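Local coordinates for subclass B3 metallo-beta-lactamase (Sphingobium indicum, PDB 7LUU), which probably hydrolyses beta-lactam antibiotics at an active site that holds two zinc ions, at residues L59-V71 / W209-V221. Numbering follows the deposited sequence. Where two conformers were deposited one is given.
Sequences LPPERVFGNSYLV and WNACEGKRCKAIV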
loop_
_atom_site.group_PDB
_atom_site.type_symbol
_atom_site.label_atom_id
_atom_site.label_comp_id
_atom_site.label_asym_id
_atom_site.label_seq_id
_atom_site.Cartn_x
_atom_site.Cartn_y
_atom_site.Cartn_z
ATOM N N LEU A 59 -15.261 -5.428 7.193
ATOM C CA LEU A 59 -14.952 -5.151 8.602
ATOM C C LEU A 59 -15.502 -3.780 8.948
ATOM O O LEU A 59 -15.435 -2.863 8.122
ATOM C CB LEU A 59 -13.437 -5.158 8.842
ATOM C CG LEU A 59 -12.728 -6.520 8.688
ATOM C CD1 LEU A 59 -11.214 -6.310 8.861
ATOM C CD2 LEU A 59 -13.270 -7.587 9.732
ATOM N N PRO A 60 -15.979 -3.563 10.167
ATOM C CA PRO A 60 -16.346 -2.226 10.528
ATOM C C PRO A 60 -15.128 -1.321 10.496
ATOM O O PRO A 60 -14.036 -1.705 10.951
ATOM C CB PRO A 60 -16.870 -2.370 11.971
ATOM C CG PRO A 60 -16.073 -3.586 12.540
ATOM C CD PRO A 60 -16.010 -4.522 11.313
ATOM N N PRO A 61 -15.264 -0.108 10.013
ATOM C CA PRO A 61 -14.134 0.832 10.112
ATOM C C PRO A 61 -13.839 1.162 11.565
ATOM O O PRO A 61 -14.731 1.163 12.442
ATOM C CB PRO A 61 -14.605 2.062 9.304
ATOM C CG PRO A 61 -16.136 1.938 9.326
ATOM C CD PRO A 61 -16.464 0.478 9.392
ATOM N N GLU A 62 -12.546 1.344 11.850
ATOM C CA GLU A 62 -12.089 1.461 13.250
ATOM C C GLU A 62 -11.007 2.523 13.323
ATOM O O GLU A 62 -10.215 2.677 12.378
ATOM C CB GLU A 62 -11.519 0.130 13.792
ATOM C CG GLU A 62 -12.589 -0.941 13.968
ATOM C CD GLU A 62 -12.086 -2.268 14.510
ATOM O OE1 GLU A 62 -11.272 -2.923 13.862
ATOM O OE2 GLU A 62 -12.575 -2.666 15.601
ATOM N N ARG A 63 -10.983 3.250 14.446
ATOM C CA ARG A 63 -9.875 4.164 14.761
ATOM C C ARG A 63 -8.672 3.331 15.174
ATOM O O ARG A 63 -8.808 2.355 15.935
ATOM C CB ARG A 63 -10.246 5.132 15.904
ATOM C CG ARG A 63 -9.100 6.091 16.293
ATOM C CD ARG A 63 -9.378 6.726 17.714
ATOM N NE ARG A 63 -10.733 7.233 17.758
ATOM C CZ ARG A 63 -11.134 8.336 17.157
ATOM N NH1 ARG A 63 -10.273 9.073 16.481
ATOM N NH2 ARG A 63 -12.409 8.724 17.239
ATOM N N VAL A 64 -7.503 3.661 14.625
ATOM C CA VAL A 64 -6.247 3.039 15.014
ATOM C C VAL A 64 -5.719 3.752 16.242
ATOM O O VAL A 64 -5.543 3.158 17.310
ATOM C CB VAL A 64 -5.229 3.113 13.864
ATOM C CG1 VAL A 64 -3.859 2.515 14.229
ATOM C CG2 VAL A 64 -5.720 2.258 12.653
ATOM N N PHE A 65 -5.472 5.042 16.091
ATOM C CA PHE A 65 -4.988 5.848 17.191
ATOM C C PHE A 65 -5.165 7.291 16.738
ATOM O O PHE A 65 -4.943 7.611 15.570
ATOM C CB PHE A 65 -3.512 5.566 17.500
ATOM C CG PHE A 65 -3.026 6.243 18.724
ATOM C CD1 PHE A 65 -3.349 5.715 19.973
ATOM C CD2 PHE A 65 -2.229 7.385 18.651
ATOM C CE1 PHE A 65 -2.894 6.327 21.145
ATOM C CE2 PHE A 65 -1.749 8.008 19.857
ATOM C CZ PHE A 65 -2.123 7.507 21.068
ATOM N N GLY A 66 -5.619 8.138 17.637
ATOM C CA GLY A 66 -5.598 9.539 17.211
ATOM C C GLY A 66 -6.556 9.774 16.086
ATOM O O GLY A 66 -7.657 9.246 16.053
ATOM N N ASN A 67 -6.016 10.473 15.089
ATOM C CA ASN A 67 -6.674 10.908 13.883
ATOM C C ASN A 67 -6.676 9.863 12.777
ATOM O O ASN A 67 -7.086 10.174 11.666
ATOM C CB ASN A 67 -5.991 12.204 13.383
ATOM C CG ASN A 67 -4.479 12.030 12.871
ATOM O OD1 ASN A 67 -3.801 11.005 13.006
ATOM N ND2 ASN A 67 -3.952 13.143 12.342
ATOM N N SER A 68 -6.222 8.642 13.059
ATOM C CA SER A 68 -5.917 7.693 11.999
ATOM C C SER A 68 -6.837 6.499 12.144
ATOM O O SER A 68 -7.035 5.985 13.266
ATOM C CB SER A 68 -4.413 7.246 12.152
ATOM O OG SER A 68 -3.583 8.405 11.845
ATOM N N TYR A 69 -7.336 6.034 11.009
ATOM C CA TYR A 69 -8.373 5.008 10.968
ATOM C C TYR A 69 -8.090 3.944 9.918
ATOM O O TYR A 69 -7.355 4.152 8.965
ATOM C CB TYR A 69 -9.745 5.621 10.607
ATOM C CG TYR A 69 -10.158 6.749 11.500
ATOM C CD1 TYR A 69 -9.632 8.034 11.336
ATOM C CD2 TYR A 69 -11.078 6.533 12.514
ATOM C CE1 TYR A 69 -10.051 9.119 12.179
ATOM C CE2 TYR A 69 -11.495 7.605 13.345
ATOM C CZ TYR A 69 -10.988 8.878 13.164
ATOM O OH TYR A 69 -11.389 9.934 14.010
ATOM N N LEU A 70 -8.788 2.830 10.061
ATOM C CA LEU A 70 -8.836 1.800 9.015
ATOM C C LEU A 70 -10.209 1.767 8.375
ATOM O O LEU A 70 -11.239 1.711 9.074
ATOM C CB LEU A 70 -8.558 0.418 9.602
ATOM C CG LEU A 70 -7.070 0.334 10.000
ATOM C CD1 LEU A 70 -6.745 -0.969 10.733
ATOM C CD2 LEU A 70 -6.057 0.606 8.829
ATOM N N VAL A 71 -10.227 1.772 7.045
ATOM C CA VAL A 71 -11.507 1.739 6.302
ATOM C C VAL A 71 -11.487 0.670 5.211
ATOM O O VAL A 71 -12.321 0.661 4.304
ATOM C CB VAL A 71 -11.861 3.102 5.686
ATOM C CG1 VAL A 71 -12.206 4.092 6.817
ATOM C CG2 VAL A 71 -10.729 3.640 4.764
ATOM N N TRP A 209 3.884 8.226 9.686
ATOM C CA TRP A 209 3.470 9.486 10.247
ATOM C C TRP A 209 3.148 9.289 11.718
ATOM O O TRP A 209 2.933 8.172 12.185
ATOM C CB TRP A 209 2.224 10.006 9.480
ATOM C CG TRP A 209 0.946 9.190 9.757
ATOM C CD1 TRP A 209 -0.073 9.457 10.647
ATOM C CD2 TRP A 209 0.598 7.942 9.112
ATOM N NE1 TRP A 209 -1.048 8.464 10.578
ATOM C CE2 TRP A 209 -0.680 7.550 9.621
ATOM C CE3 TRP A 209 1.201 7.182 8.128
ATOM C CZ2 TRP A 209 -1.320 6.349 9.239
ATOM C CZ3 TRP A 209 0.536 5.958 7.696
ATOM C CH2 TRP A 209 -0.709 5.581 8.281
ATOM N N ASN A 210 3.065 10.407 12.447
ATOM C CA ASN A 210 2.654 10.408 13.860
ATOM C C ASN A 210 1.151 10.653 13.991
ATOM O O ASN A 210 0.579 11.496 13.284
ATOM C CB ASN A 210 3.391 11.520 14.603
ATOM C CG ASN A 210 4.743 11.083 15.157
ATOM O OD1 ASN A 210 5.115 9.909 15.053
ATOM N ND2 ASN A 210 5.485 12.034 15.774
ATOM N N ALA A 211 0.523 9.895 14.899
ATOM C CA ALA A 211 -0.859 10.096 15.308
ATOM C C ALA A 211 -0.848 10.362 16.794
ATOM O O ALA A 211 -0.099 9.708 17.533
ATOM C CB ALA A 211 -1.734 8.867 14.965
ATOM N N CYS A 212 -1.607 11.378 17.226
ATOM C CA CYS A 212 -1.523 11.799 18.612
ATOM C C CYS A 212 -2.888 11.786 19.269
ATOM O O CYS A 212 -3.890 12.048 18.619
ATOM C CB CYS A 212 -0.929 13.225 18.737
ATOM S SG CYS A 212 0.724 13.315 17.942
ATOM N N GLU A 213 -2.887 11.503 20.578
ATOM C CA GLU A 213 -4.067 11.655 21.441
ATOM C C GLU A 213 -3.591 12.469 22.619
ATOM O O GLU A 213 -2.792 11.961 23.414
ATOM C CB GLU A 213 -4.618 10.306 21.893
ATOM C CG GLU A 213 -5.288 9.538 20.694
ATOM C CD GLU A 213 -5.862 8.176 21.040
ATOM O OE1 GLU A 213 -5.895 7.835 22.265
ATOM O OE2 GLU A 213 -6.293 7.425 20.119
ATOM N N GLY A 214 -4.063 13.712 22.701
ATOM C CA GLY A 214 -3.575 14.639 23.708
ATOM C C GLY A 214 -2.084 14.815 23.532
ATOM O O GLY A 214 -1.595 15.162 22.441
ATOM N N LYS A 215 -1.334 14.482 24.579
ATOM C CA LYS A 215 0.105 14.642 24.527
ATOM C C LYS A 215 0.833 13.364 24.139
ATOM O O LYS A 215 2.065 13.354 24.131
ATOM C CB LYS A 215 0.621 15.161 25.870
ATOM C CG LYS A 215 0.017 16.490 26.276
ATOM C CD LYS A 215 0.259 16.734 27.763
ATOM C CE LYS A 215 -0.170 18.122 28.203
ATOM N NZ LYS A 215 0.244 18.392 29.622
ATOM N N ARG A 216 0.132 12.285 23.807
ATOM C CA ARG A 216 0.821 11.031 23.502
ATOM C C ARG A 216 0.753 10.801 22.005
ATOM O O ARG A 216 -0.321 10.968 21.428
ATOM C CB ARG A 216 0.186 9.848 24.227
ATOM C CG ARG A 216 0.150 10.060 25.750
ATOM C CD ARG A 216 0.099 8.716 26.483
ATOM N NE ARG A 216 -1.011 7.881 26.010
ATOM C CZ ARG A 216 -0.882 6.762 25.296
ATOM N NH1 ARG A 216 0.329 6.297 24.961
ATOM N NH2 ARG A 216 -1.975 6.095 24.943
ATOM N N CYS A 217 1.908 10.544 21.387
ATOM C CA CYS A 217 1.944 10.313 19.957
ATOM C C CYS A 217 2.513 8.934 19.694
ATOM O O CYS A 217 3.344 8.431 20.452
ATOM C CB CYS A 217 2.798 11.291 19.187
ATOM S SG CYS A 217 2.208 13.062 19.417
ATOM N N LYS A 218 2.033 8.330 18.615
ATOM C CA LYS A 218 2.548 7.030 18.176
ATOM C C LYS A 218 2.975 7.148 16.732
ATOM O O LYS A 218 2.269 7.758 15.919
ATOM C CB LYS A 218 1.530 5.912 18.242
ATOM C CG LYS A 218 1.176 5.540 19.688
ATOM C CD LYS A 218 0.237 4.283 19.639
ATOM C CE LYS A 218 -0.367 3.925 20.986
ATOM N NZ LYS A 218 0.764 3.333 21.763
ATOM N N ALA A 219 4.092 6.538 16.412
ATOM C CA ALA A 219 4.607 6.483 15.058
ATOM C C ALA A 219 3.952 5.335 14.300
ATOM O O ALA A 219 4.141 4.158 14.672
ATOM C CB ALA A 219 6.111 6.261 15.108
ATOM N N ILE A 220 3.148 5.656 13.273
ATOM C CA ILE A 220 2.445 4.627 12.508
ATOM C C ILE A 220 3.206 4.404 11.197
ATOM O O ILE A 220 3.659 5.359 10.525
ATOM C CB ILE A 220 0.994 5.061 12.204
ATOM C CG1 ILE A 220 0.256 5.312 13.555
ATOM C CG2 ILE A 220 0.293 3.998 11.420
ATOM C CD1 ILE A 220 -1.257 5.717 13.283
ATOM N N VAL A 221 3.301 3.139 10.782
ATOM C CA VAL A 221 3.890 2.790 9.506
ATOM C C VAL A 221 2.846 2.016 8.714
ATOM O O VAL A 221 2.379 0.982 9.190
ATOM C CB VAL A 221 5.123 1.895 9.712
ATOM C CG1 VAL A 221 5.697 1.420 8.349
ATOM C CG2 VAL A 221 6.187 2.729 10.445
HETATM O O HOH W 1 -1.530 13.021 12.268
#
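F65, at the tip of the hairpin formed by strands 62-65 and 68-70, inserts its ring between the side chains of K218 and E213. CD of K218 lies over the middle of one face, 3.8 Å from the ring centroid, while CG of E213 makes a CH-pi contact on the opposite face. The carboxylate of E213 is nearly parallel to the ring (planes 11° apart) and stacks toward its rim. With CG anti to the backbone N (chi1 -173°), F65 reaches into the second hairpin until its edge meets the carbonyl oxygens of A211 and R216; CE2 is 3.3 Å from A211 O.

Two nearly straight hydrogen bonds accompany this ring contact. G66 N donates to the anti lone pair of E213 OE2, 2.7 Å away, which helps hold the carboxylate stacked over the rim of the ring. NE1 of W209 donates in its ring plane to S68 OG, 2.8 Å away. CD1 of I220 packs on S68 CB at 3.7 Å and more loosely on V64.

The turn is a type II' bend from F65 to S68, with a classic beta bulge where V64 and F65 face S68; R63 NH1 braces it through G66 O. A second type II' turn, E213 to R216, and the C212-C217 disulfide close the partner hairpin. The two hairpins run at roughly right angles: the edge hairpin of one sheet of the metallo-beta-lactamase alpha-beta/beta-alpha sandwich meets the turn end of the central hairpin of the other. I81 of strand 79-82 touches W209; in strand 262-265, I262 meets V64 and K218, and I264 meets I220.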